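Local coordinates for hypothetical conserved protein (Geobacillus kaustophilus, PDB 2PCS), which is of unknown function but has the Bet v 1-like fold of the CoxG family and probably binds a small molecule between its sheet and its long helix, at residues I9-T14 against T105-T110; C31-K36 against K132-D137; Y46-Q51 against A63-T68; G87-E92 against A113-K118. One frame throughout, in Å; residues are numbered along the deposited sequence.

Contact 1 of 4, residues I9-T14 against T105-T110; sequences IELKGT and TQLTYT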
loop_
_atom_site.group_PDB
_atom_site.type_symbol
_atom_site.label_atom_id
_atom_site.label_comp_id
_atom_site.label_asym_id
_atom_site.label_seq_id
_atom_site.Cartn_x
_atom_site.Cartn_y
_atom_site.Cartn_z
ATOM N N ILE A 9 6.032 5.007 -9.624
ATOM C CA ILE A 9 7.392 4.687 -9.244
ATOM C C ILE A 9 8.065 3.907 -10.385
ATOM O O ILE A 9 7.461 3.023 -11.001
ATOM C CB ILE A 9 7.452 3.749 -8.005
ATOM C CG1 ILE A 9 6.161 3.808 -7.215
ATOM C CG2 ILE A 9 8.695 4.051 -7.118
ATOM C CD1 ILE A 9 6.122 5.010 -6.227
ATOM N N GLU A 10 9.326 4.198 -10.629
ATOM C CA GLU A 10 10.115 3.338 -11.489
ATOM C C GLU A 10 10.854 2.337 -10.613
ATOM O O GLU A 10 11.393 2.686 -9.567
ATOM C CB GLU A 10 11.053 4.151 -12.369
ATOM C CG GLU A 10 10.318 4.809 -13.550
ATOM C CD GLU A 10 11.203 5.828 -14.307
ATOM O OE1 GLU A 10 11.542 6.892 -13.689
ATOM O OE2 GLU A 10 11.545 5.562 -15.507
ATOM N N LEU A 11 10.807 1.078 -11.001
ATOM C CA LEU A 11 11.394 0.045 -10.194
ATOM C C LEU A 11 12.414 -0.730 -11.007
ATOM O O LEU A 11 12.319 -0.828 -12.250
ATOM C CB LEU A 11 10.310 -0.882 -9.613
ATOM C CG LEU A 11 9.280 -0.293 -8.629
ATOM C CD1 LEU A 11 8.011 -1.116 -8.671
ATOM C CD2 LEU A 11 9.797 -0.263 -7.214
ATOM N N LYS A 12 13.394 -1.270 -10.306
ATOM C CA LYS A 12 14.432 -2.062 -10.917
ATOM C C LYS A 12 13.966 -3.500 -10.913
ATOM O O LYS A 12 14.011 -4.169 -9.864
ATOM C CB LYS A 12 15.744 -1.904 -10.115
ATOM C CG LYS A 12 16.816 -1.104 -10.856
ATOM C CD LYS A 12 17.535 -0.082 -9.935
ATOM C CE LYS A 12 18.011 1.163 -10.754
ATOM N NZ LYS A 12 19.009 2.046 -10.021
ATOM N N GLY A 13 13.481 -3.975 -12.054
ATOM C CA GLY A 13 13.062 -5.381 -12.153
ATOM C C GLY A 13 12.063 -5.481 -13.254
ATOM O O GLY A 13 11.489 -4.465 -13.672
ATOM N N THR A 14 11.833 -6.688 -13.753
ATOM C CA THR A 14 10.793 -6.852 -14.772
ATOM C C THR A 14 9.400 -6.862 -14.146
ATOM O O THR A 14 9.248 -6.995 -12.914
ATOM C CB THR A 14 10.972 -8.128 -15.581
ATOM O OG1 THR A 14 10.844 -9.263 -14.710
ATOM C CG2 THR A 14 12.348 -8.141 -16.322
ATOM N N THR A 105 10.354 -1.297 -14.794
ATOM C CA THR A 105 8.897 -1.304 -14.700
ATOM C C THR A 105 8.385 -0.010 -14.117
ATOM O O THR A 105 8.891 0.491 -13.140
ATOM C CB THR A 105 8.450 -2.501 -13.854
ATOM O OG1 THR A 105 8.525 -3.657 -14.665
ATOM C CG2 THR A 105 7.005 -2.397 -13.309
ATOM N N GLN A 106 7.350 0.522 -14.706
ATOM C CA GLN A 106 6.681 1.610 -14.080
ATOM C C GLN A 106 5.390 1.108 -13.386
ATOM O O GLN A 106 4.464 0.593 -14.032
ATOM C CB GLN A 106 6.364 2.648 -15.130
ATOM C CG GLN A 106 5.819 3.878 -14.603
ATOM C CD GLN A 106 4.935 4.566 -15.620
ATOM O OE1 GLN A 106 4.022 3.956 -16.209
ATOM N NE2 GLN A 106 5.176 5.862 -15.816
ATOM N N LEU A 107 5.343 1.311 -12.074
ATOM C CA LEU A 107 4.134 1.118 -11.304
ATOM C C LEU A 107 3.338 2.439 -11.197
ATOM O O LEU A 107 3.858 3.438 -10.745
ATOM C CB LEU A 107 4.495 0.569 -9.918
ATOM C CG LEU A 107 3.340 0.062 -9.061
ATOM C CD1 LEU A 107 3.842 -0.958 -8.110
ATOM C CD2 LEU A 107 2.624 1.211 -8.366
ATOM N N THR A 108 1.967 2.667 -11.369
ATOM C CA THR A 108 1.077 3.806 -11.184
ATOM C C THR A 108 -0.096 3.449 -10.276
ATOM O O THR A 108 -0.410 2.270 -10.141
ATOM C CB THR A 108 0.557 4.312 -12.543
ATOM O OG1 THR A 108 -0.184 3.273 -13.192
ATOM C CG2 THR A 108 1.715 4.564 -13.496
ATOM N N TYR A 109 -0.459 4.211 -9.705
ATOM C CA TYR A 109 -1.537 3.900 -8.785
ATOM C C TYR A 109 -2.436 5.094 -8.658
ATOM O O TYR A 109 -2.059 6.237 -8.945
ATOM C CB TYR A 109 -1.048 3.405 -7.410
ATOM C CG TYR A 109 -0.295 4.472 -6.644
ATOM C CD1 TYR A 109 1.114 4.544 -6.683
ATOM C CD2 TYR A 109 -0.978 5.432 -5.910
ATOM C CE1 TYR A 109 1.782 5.595 -6.055
ATOM C CE2 TYR A 109 -0.333 6.428 -5.256
ATOM C CZ TYR A 109 1.048 6.496 -5.304
ATOM O OH TYR A 109 1.679 7.518 -4.609
ATOM N N THR A 110 -3.593 4.806 -8.123
ATOM C CA THR A 110 -4.625 5.753 -7.925
ATOM C C THR A 110 -5.218 5.242 -6.598
ATOM O O THR A 110 -5.227 4.020 -6.331
ATOM C CB THR A 110 -5.523 5.575 -9.125
ATOM O OG1 THR A 110 -5.675 6.781 -9.882
ATOM C CG2 THR A 110 -6.758 4.883 -8.832
#
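I9 and L11 pair antiparallel with L107 and T105, and the side chains of all four stand on the inner face of the sheet. Each hydrogen-bonded pair has two rungs: I9 N meets L107 O at 2.9 Å, while T105 N reaches L11 O at 3.2 Å and is nearly straight at 173°. On this face the packing is close. L11 CD1 rests on L107 CB at 4.1 Å, I9 CD1 sits at the edge of the Y109 ring, and helices 15-22 and 124-148 cover the apolar branches through V18, L22 and F139. Y109 carries its hydroxyl on to H158 and H160 of the C-terminal hexahistidine tag. On the other face E10 and Q106 form a loose, non-hydrogen-bonded pair where long polar side chains can stay in contact with water, E10 exposed and Q106 partly so. At the strand end T105 OG1 lies beside its own backbone N (chi1 -78°) and donates to G13 O at 3.2 Å. G13 has backbone angles that suit a residue without CB, and T14 after it N-caps helix 15-22. An alanine in place of T105 would probably leave G13 O without this hydroxyl donor and the turn into the helix less firmly held. The chemistry implies a strand pair zipped by backbone bonds, apolar toward the helices and polar toward water, with one threonine hydroxyl fastening the exit of the strand.

Contact 2 of 4, residues C31-K36 against K132-D137; sequences CIMGCK and KLLISD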
loop_
_atom_site.group_PDB
_atom_site.type_symbol
_atom_site.label_atom_id
_atom_site.label_comp_id
_atom_site.label_asym_id
_atom_site.label_seq_id
_atom_site.Cartn_x
_atom_site.Cartn_y
_atom_site.Cartn_z
ATOM N N CYS A 31 6.954 -5.426 4.237
ATOM C CA CYS A 31 7.060 -4.062 3.628
ATOM C C CYS A 31 6.010 -3.025 4.067
ATOM O O CYS A 31 6.167 -1.838 3.789
ATOM C CB CYS A 31 7.119 -4.146 2.101
ATOM S SG CYS A 31 8.411 -5.265 1.474
ATOM N N ILE A 32 4.926 -3.456 4.711
ATOM C CA ILE A 32 3.882 -2.512 5.187
ATOM C C ILE A 32 4.355 -2.036 6.518
ATOM O O ILE A 32 4.665 -2.838 7.385
ATOM C CB ILE A 32 2.512 -3.192 5.403
ATOM C CG1 ILE A 32 1.884 -3.582 4.065
ATOM C CG2 ILE A 32 1.558 -2.318 6.209
ATOM C CD1 ILE A 32 0.779 -4.634 4.220
ATOM N N MET A 33 4.409 -0.743 6.721
ATOM C CA MET A 33 4.917 -0.293 8.010
ATOM C C MET A 33 3.959 -0.560 9.161
ATOM O O MET A 33 2.763 -0.290 9.069
ATOM C CB MET A 33 5.272 1.177 7.971
ATOM C CG MET A 33 6.623 1.472 8.649
ATOM S SD MET A 33 6.440 3.079 9.354
ATOM C CE MET A 33 6.515 4.146 7.925
ATOM N N GLY A 34 4.493 -1.094 10.245
ATOM C CA GLY A 34 3.673 -1.335 11.419
ATOM C C GLY A 34 3.026 -2.697 11.399
ATOM O O GLY A 34 2.446 -3.134 12.402
ATOM N N CYS A 35 3.134 -3.376 10.259
ATOM C CA CYS A 35 2.482 -4.645 10.070
ATOM C C CYS A 35 3.180 -5.755 10.845
ATOM O O CYS A 35 4.333 -6.061 10.592
ATOM C CB CYS A 35 2.335 -4.988 8.602
ATOM S SG CYS A 35 1.171 -6.342 8.386
ATOM N N LYS A 36 2.460 -6.304 11.823
ATOM C CA LYS A 36 2.971 -7.346 12.709
ATOM C C LYS A 36 2.615 -8.683 12.097
ATOM O O LYS A 36 3.454 -9.585 12.038
ATOM C CB LYS A 36 2.360 -7.230 14.104
ATOM C CG LYS A 36 3.192 -6.472 15.146
ATOM C CD LYS A 36 2.795 -6.978 16.578
ATOM C CE LYS A 36 3.901 -6.831 17.667
ATOM N NZ LYS A 36 3.461 -7.539 18.929
ATOM N N LYS A 132 1.818 9.689 1.606
ATOM C CA LYS A 132 3.007 9.647 0.783
ATOM C C LYS A 132 4.112 8.962 1.515
ATOM O O LYS A 132 4.859 8.167 0.916
ATOM C CB LYS A 132 3.459 11.029 0.331
ATOM C CG LYS A 132 4.588 10.945 -0.711
ATOM C CD LYS A 132 5.131 12.337 -1.050
ATOM C CE LYS A 132 6.571 12.303 -1.658
ATOM N NZ LYS A 132 6.865 13.652 -2.309
ATOM N N LEU A 133 4.239 9.232 2.814
ATOM C CA LEU A 133 5.287 8.538 3.547
ATOM C C LEU A 133 5.069 7.032 3.627
ATOM O O LEU A 133 6.018 6.253 3.513
ATOM C CB LEU A 133 5.588 9.207 4.916
ATOM C CG LEU A 133 5.880 8.474 6.261
ATOM C CD1 LEU A 133 6.727 7.195 6.268
ATOM C CD2 LEU A 133 6.538 9.448 7.222
ATOM N N LEU A 134 3.833 6.600 3.857
ATOM C CA LEU A 134 3.541 5.142 3.933
ATOM C C LEU A 134 3.793 4.465 2.574
ATOM O O LEU A 134 4.520 3.463 2.474
ATOM C CB LEU A 134 2.084 4.912 4.433
ATOM C CG LEU A 134 1.935 5.297 5.928
ATOM C CD1 LEU A 134 0.503 5.311 6.353
ATOM C CD2 LEU A 134 2.787 4.399 6.881
ATOM N N ILE A 135 3.221 5.050 1.520
ATOM C CA ILE A 135 3.456 4.577 0.135
ATOM C C ILE A 135 4.952 4.539 -0.219
ATOM O O ILE A 135 5.428 3.491 -0.675
ATOM C CB ILE A 135 2.649 5.409 -0.895
ATOM C CG1 ILE A 135 1.137 5.188 -0.650
ATOM C CG2 ILE A 135 3.066 5.051 -2.336
ATOM C CD1 ILE A 135 0.288 6.372 -1.025
ATOM N N SER A 136 5.697 5.644 0.004
ATOM C CA SER A 136 7.167 5.639 -0.292
ATOM C C SER A 136 7.956 4.573 0.469
ATOM O O SER A 136 8.809 3.884 -0.120
ATOM C CB SER A 136 7.827 6.974 -0.007
ATOM O OG SER A 136 7.071 8.015 -0.572
ATOM N N ASP A 137 7.663 4.433 1.760
ATOM C CA ASP A 137 8.312 3.446 2.566
ATOM C C ASP A 137 7.999 2.006 2.146
ATOM O O ASP A 137 8.858 1.092 2.211
ATOM C CB ASP A 137 7.932 3.625 4.037
ATOM C CG ASP A 137 8.736 2.684 4.931
ATOM O OD1 ASP A 137 9.974 2.907 5.037
ATOM O OD2 ASP A 137 8.157 1.691 5.442
#
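M33 lies against one face of the D137 carboxylate, the flat group of this contact. The methyl CE stands over D137 CG at 4.0 Å, and M33 CG is on that same side of the plane, 3.6 Å from D137 OD2. The two side chains cross at about a right angle, and the contact is van der Waals in kind, since a thioether chain offers the acid no proton. OD2 has its charged partner elsewhere, in a long and weak ion pair with K141 one helical turn further on. D137 CG is anti to its backbone N (chi1 -174°), which sends the carboxylate out from the helix toward the methionine. M33 bends about both CB-CG and CG-SD, and chi3 of -74° brings CE round to L133 CD1 at 3.5 Å and L134 CD2 at 3.9 Å. A flexible, unbranched side chain suits this place, where one methyl has to settle among three residues of a helical surface. The helix is the long C-terminal one, 124-148, which in Bet v 1-like folds is gripped by the curved antiparallel sheet. M33 comes to it from a type II beta turn, I32 to C35, that leads from helix 25-31 into the edge strand 35-42; G34 holds the third position with positive phi, natural for glycine. I54 also touches both leucines, and L134 is about 4 Å from the unidentified ligand. Within the helix, S136 OG and S136 N approach K132 O from opposite faces of its plane, the hydroxyl at 2.7 Å.

Contact 3 of 4, residues Y46-Q51 against A63-T68; sequences YKADLQ and AIIEVT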
loop_
_atom_site.group_PDB
_atom_site.type_symbol
_atom_site.label_atom_id
_atom_site.label_comp_id
_atom_site.label_asym_id
_atom_site.label_seq_id
_atom_site.Cartn_x
_atom_site.Cartn_y
_atom_site.Cartn_z
ATOM N N TYR A 46 -7.005 -10.436 3.547
ATOM C CA TYR A 46 -6.151 -10.559 4.715
ATOM C C TYR A 46 -6.611 -9.639 5.831
ATOM O O TYR A 46 -7.366 -8.686 5.606
ATOM C CB TYR A 46 -4.688 -10.268 4.376
ATOM C CG TYR A 46 -4.238 -11.049 3.191
ATOM C CD1 TYR A 46 -4.717 -10.727 1.912
ATOM C CD2 TYR A 46 -3.371 -12.127 3.330
ATOM C CE1 TYR A 46 -4.373 -11.458 0.812
ATOM C CE2 TYR A 46 -2.990 -12.872 2.209
ATOM C CZ TYR A 46 -3.504 -12.522 0.948
ATOM O OH TYR A 46 -3.155 -13.228 -0.197
ATOM N N LYS A 47 -6.129 -9.971 7.027
ATOM C CA LYS A 47 -6.323 -9.196 8.215
ATOM C C LYS A 47 -4.917 -8.791 8.627
ATOM O O LYS A 47 -4.015 -9.619 8.801
ATOM C CB LYS A 47 -7.024 -9.996 9.316
ATOM C CG LYS A 47 -7.342 -9.196 10.613
ATOM C CD LYS A 47 -8.618 -9.696 11.254
ATOM C CE LYS A 47 -8.605 -9.619 12.795
ATOM N NZ LYS A 47 -9.663 -8.697 13.348
ATOM N N ALA A 48 -4.734 -7.489 8.723
ATOM C CA ALA A 48 -3.470 -6.952 9.118
ATOM C C ALA A 48 -3.603 -6.337 10.523
ATOM O O ALA A 48 -4.580 -5.639 10.829
ATOM C CB ALA A 48 -3.011 -5.944 8.094
ATOM N N ASP A 49 -2.639 -6.670 11.381
ATOM C CA ASP A 49 -2.493 -6.067 12.714
ATOM C C ASP A 49 -1.423 -4.964 12.590
ATOM O O ASP A 49 -0.238 -5.263 12.452
ATOM C CB ASP A 49 -2.096 -7.153 13.739
ATOM C CG ASP A 49 -1.551 -6.565 15.087
ATOM O OD1 ASP A 49 -2.052 -5.508 15.568
ATOM O OD2 ASP A 49 -0.627 -7.183 15.677
ATOM N N LEU A 50 -1.844 -3.705 12.577
ATOM C CA LEU A 50 -0.891 -2.598 12.337
ATOM C C LEU A 50 -0.584 -1.816 13.617
ATOM O O LEU A 50 -1.488 -1.324 14.300
ATOM C CB LEU A 50 -1.398 -1.643 11.237
ATOM C CG LEU A 50 -1.699 -2.282 9.885
ATOM C CD1 LEU A 50 -2.525 -1.382 8.985
ATOM C CD2 LEU A 50 -0.455 -2.689 9.188
ATOM N N GLN A 51 0.690 -1.714 13.950
ATOM C CA GLN A 51 1.089 -0.836 15.040
ATOM C C GLN A 51 1.912 0.301 14.484
ATOM O O GLN A 51 3.079 0.168 14.195
ATOM C CB GLN A 51 1.779 -1.617 16.178
ATOM C CG GLN A 51 0.794 -2.611 16.819
ATOM C CD GLN A 51 1.402 -3.540 17.846
ATOM O OE1 GLN A 51 2.423 -3.226 18.467
ATOM N NE2 GLN A 51 0.753 -4.698 18.052
ATOM N N ALA A 63 -6.899 -3.889 9.995
ATOM C CA ALA A 63 -7.212 -3.550 8.624
ATOM C C ALA A 63 -7.631 -4.792 7.926
ATOM O O ALA A 63 -6.970 -5.800 8.069
ATOM C CB ALA A 63 -5.947 -2.953 7.908
ATOM N N ILE A 64 -8.728 -4.718 7.178
ATOM C CA ILE A 64 -9.055 -5.743 6.195
ATOM C C ILE A 64 -8.547 -5.276 4.813
ATOM O O ILE A 64 -8.882 -4.194 4.344
ATOM C CB ILE A 64 -10.588 -6.090 6.113
ATOM C CG1 ILE A 64 -11.211 -6.464 7.488
ATOM C CG2 ILE A 64 -10.810 -7.218 5.132
ATOM C CD1 ILE A 64 -10.411 -7.463 8.304
ATOM N N ILE A 65 -7.733 -6.108 4.181
ATOM C CA ILE A 65 -7.177 -5.796 2.864
ATOM C C ILE A 65 -7.619 -6.881 1.911
ATOM O O ILE A 65 -7.217 -8.036 2.104
ATOM C CB ILE A 65 -5.614 -5.792 2.909
ATOM C CG1 ILE A 65 -5.111 -4.884 4.032
ATOM C CG2 ILE A 65 -5.021 -5.377 1.563
ATOM C CD1 ILE A 65 -3.629 -5.044 4.304
ATOM N N GLU A 66 -8.453 -6.511 0.925
ATOM C CA GLU A 66 -8.869 -7.396 -0.172
ATOM C C GLU A 66 -8.230 -7.039 -1.535
ATOM O O GLU A 66 -8.383 -5.929 -2.016
ATOM C CB GLU A 66 -10.386 -7.446 -0.325
ATOM C CG GLU A 66 -10.802 -8.681 -1.164
ATOM C CD GLU A 66 -12.300 -8.766 -1.473
ATOM O OE1 GLU A 66 -12.730 -9.723 -2.217
ATOM O OE2 GLU A 66 -13.040 -7.867 -0.985
ATOM N N VAL A 67 -7.512 -7.996 -2.125
ATOM C CA VAL A 67 -7.002 -7.896 -3.502
ATOM C C VAL A 67 -8.071 -8.359 -4.517
ATOM O O VAL A 67 -8.472 -9.496 -4.488
ATOM C CB VAL A 67 -5.669 -8.698 -3.656
ATOM C CG1 VAL A 67 -4.905 -8.271 -4.892
ATOM C CG2 VAL A 67 -4.770 -8.490 -2.433
ATOM N N THR A 68 -8.573 -7.474 -5.380
ATOM C CA THR A 68 -9.568 -7.848 -6.385
ATOM C C THR A 68 -9.137 -7.472 -7.846
ATOM O O THR A 68 -8.077 -6.891 -8.032
ATOM C CB THR A 68 -10.901 -7.194 -6.069
ATOM O OG1 THR A 68 -10.804 -5.789 -6.298
ATOM C CG2 THR A 68 -11.256 -7.389 -4.626
#
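Y46 with I65 and A48 with A63 are the hydrogen-bonded pairs of a beta hairpin made by strands 45-52 and 59-71. Both rungs of each pair form: Y46 N donates to I65 O at 2.8 Å, and A48 N meets A63 O at 2.9 Å along a nearly straight line (176°). The carbonyl of I65 also lies at the edge of the Y46 ring, in its plane, with CD1 of Y46 3.7 Å from I65 O. The methyls of A48 and A63 stand side by side on the same face, and larger groups close in on them: L50 CD1 approaches A63 CB to 3.9 Å, while I65, with CD1 anti to CA (chi2 169°), lays that methyl 3.9 Å from A48 CB. Alanine suits both positions because the longer branches of L50 and I65 come up against the methyls. In the antiparallel sheet of this Bet v 1-like fold the hairpin lies next to edge strand 35-42, whose L38 and L40 touch Y46. I65 comes within about 4 Å of the unidentified ligand, consistent with this face lining the binding site. On the opposite face K47 and I64 make a non-hydrogen-bonded pair, the aliphatic CD of the exposed lysine brushing I64 CD1 at 4.1 Å.

Contact 4 of 4, residues G87-E92 against A113-K118; sequences GFVNAE and AEVGGK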
loop_
_atom_site.group_PDB
_atom_site.type_symbol
_atom_site.label_atom_id
_atom_site.label_comp_id
_atom_site.label_asym_id
_atom_site.label_seq_id
_atom_site.Cartn_x
_atom_site.Cartn_y
_atom_site.Cartn_z
ATOM N N GLY A 87 -9.073 6.284 14.950
ATOM C CA GLY A 87 -10.121 6.513 13.946
ATOM C C GLY A 87 -10.123 5.440 12.871
ATOM O O GLY A 87 -9.656 4.318 13.083
ATOM N N PHE A 88 -10.699 5.763 11.725
ATOM C CA PHE A 88 -10.858 4.777 10.680
ATOM C C PHE A 88 -10.536 5.334 9.243
ATOM O O PHE A 88 -10.532 6.584 8.980
ATOM C CB PHE A 88 -12.262 4.129 10.734
ATOM C CG PHE A 88 -13.363 5.062 10.358
ATOM C CD1 PHE A 88 -13.896 5.925 11.296
ATOM C CD2 PHE A 88 -13.806 5.125 9.064
ATOM C CE1 PHE A 88 -14.907 6.784 10.984
ATOM C CE2 PHE A 88 -14.834 6.012 8.706
ATOM C CZ PHE A 88 -15.418 6.839 9.674
ATOM N N VAL A 89 -10.349 4.358 8.346
ATOM C CA VAL A 89 -9.962 4.519 6.936
ATOM C C VAL A 89 -10.701 3.497 6.031
ATOM O O VAL A 89 -10.499 2.289 6.139
ATOM C CB VAL A 89 -8.430 4.239 6.737
ATOM C CG1 VAL A 89 -8.054 4.441 5.292
ATOM C CG2 VAL A 89 -7.559 5.183 7.600
ATOM N N ASN A 90 -11.541 3.988 5.141
ATOM C CA ASN A 90 -12.009 3.160 4.048
ATOM C C ASN A 90 -11.366 3.609 2.712
ATOM O O ASN A 90 -11.512 4.751 2.293
ATOM C CB ASN A 90 -13.539 3.238 3.974
ATOM C CG ASN A 90 -14.183 2.821 5.268
ATOM O OD1 ASN A 90 -13.760 1.808 5.894
ATOM N ND2 ASN A 90 -15.163 3.624 5.732
ATOM N N ALA A 91 -10.668 2.694 2.058
ATOM C CA ALA A 91 -9.912 3.029 0.872
ATOM C C ALA A 91 -10.046 2.017 -0.300
ATOM O O ALA A 91 -10.164 0.830 -0.102
ATOM C CB ALA A 91 -8.447 3.194 1.269
ATOM N N GLU A 92 -9.991 2.512 -1.520
ATOM C CA GLU A 92 -9.744 1.653 -2.682
ATOM C C GLU A 92 -8.569 2.208 -3.497
ATOM O O GLU A 92 -8.344 3.440 -3.539
ATOM C CB GLU A 92 -11.027 1.426 -3.551
ATOM C CG GLU A 92 -11.892 2.665 -3.697
ATOM C CD GLU A 92 -13.167 2.496 -4.580
ATOM O OE1 GLU A 92 -13.512 3.515 -5.269
ATOM O OE2 GLU A 92 -13.837 1.390 -4.560
ATOM N N ALA A 113 -9.618 7.449 -0.388
ATOM C CA ALA A 113 -9.795 7.092 1.033
ATOM C C ALA A 113 -10.704 8.016 1.815
ATOM O O ALA A 113 -10.498 9.223 1.862
ATOM C CB ALA A 113 -8.426 6.999 1.780
ATOM N N GLU A 114 -11.655 7.417 2.507
ATOM C CA GLU A 114 -12.456 8.113 3.527
ATOM C C GLU A 114 -11.765 7.895 4.882
ATOM O O GLU A 114 -11.528 6.765 5.271
ATOM C CB GLU A 114 -13.908 7.586 3.485
ATOM C CG GLU A 114 -14.694 7.704 4.795
ATOM C CD GLU A 114 -15.988 6.831 4.816
ATOM O OE1 GLU A 114 -15.940 5.606 4.494
ATOM O OE2 GLU A 114 -17.065 7.388 5.170
ATOM N N VAL A 115 -11.358 8.980 5.537
ATOM C CA VAL A 115 -10.678 8.913 6.845
ATOM C C VAL A 115 -11.561 9.575 7.899
ATOM O O VAL A 115 -12.047 10.676 7.689
ATOM C CB VAL A 115 -9.272 9.595 6.840
ATOM C CG1 VAL A 115 -8.473 9.286 8.142
ATOM C CG2 VAL A 115 -8.455 9.175 5.627
ATOM N N GLY A 116 -11.790 8.894 9.023
ATOM C CA GLY A 116 -12.681 9.428 10.082
ATOM C C GLY A 116 -12.017 9.276 11.436
ATOM O O GLY A 116 -10.938 8.654 11.541
ATOM N N GLY A 117 -12.668 9.840 12.467
ATOM C CA GLY A 117 -12.226 9.796 13.844
ATOM C C GLY A 117 -11.347 10.972 14.191
ATOM O O GLY A 117 -11.219 11.908 13.406
ATOM N N LYS A 118 -10.709 10.922 15.360
ATOM C CA LYS A 118 -9.950 12.086 15.798
ATOM C C LYS A 118 -8.792 12.372 14.781
ATOM O O LYS A 118 -8.464 13.522 14.508
ATOM C CB LYS A 118 -9.508 12.038 17.280
ATOM C CG LYS A 118 -8.552 10.909 17.659
ATOM C CD LYS A 118 -8.142 10.879 19.168
ATOM C CE LYS A 118 -7.747 12.282 19.682
ATOM N NZ LYS A 118 -7.141 12.250 21.080
#
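N90 and E114 join across the strands, N90 ND2 donating to E114 OE1 on a line of 176°. The refined 2.5 Å between N90 ND2 and E114 OE1 is very short and its exact value doubtful. The two side chains run side by side in the same direction, and the other amide atom, N90 OD1, accepts a hydrogen bond from N81 ND2 of strand 75-84, so the asparagine bridges three strands using both ends of its amide. The backbone rungs of the N90-E114 and F88-G116 pairs add to this, among them G116 N to F88 O at 2.6 Å. This is the open end of the hairpin of strands 87-99 and 104-116, away from its turn, and here an aromatic residue is paired with glycine. F88 takes the crowded position between backbone N and carbonyl carbon (chi1 69°), which sets CG there; the ring beyond it lies against G116. One face lies over G116 CA in a CH-pi contact, with CA 3.9 Å from the ring centroid. A side chain on G116 would run into the ring, its CB only 2.3 Å from F88 CE1. At the ring edge F88 CE2 meets E114 CD at 4.1 Å, ring and carboxylate planes 75° apart. An alanine in place of F88 would probably uncover G116 CA and take away the ring edge beside E114 CD, leaving N90 to hold the carboxylate. On the opposite face the pairs are small and apolar: V89 CG2 touches V115 CG1 at 4.2 Å, and A91 CB meets A113 CB at 3.8 Å, with A91 about 4 Å from the unidentified ligand.

All four contacts reach one antiparallel sheet. Contacts 1 and 4 share strand 104-116, flanked by 4-12 and 87-99; their centres lie about 26 Å apart, on opposite sides of the chain's centre. Contact 3 sits on the far part of the sheet beside strand 35-42, where contact 2 adjoins it through G34 with Q51 and K36 with D49, centres about 13 Å apart. Contacts 1 and 2 touch where Y109 meets I135. Along the chain 1 crosses both 2 and 4, while 3 falls within the spans of 1 and 2. Contact 2 thus ties the C-terminal helix to the edge of the sheet, and residues from every contact approach the unidentified ligand, consistent with a common binding site.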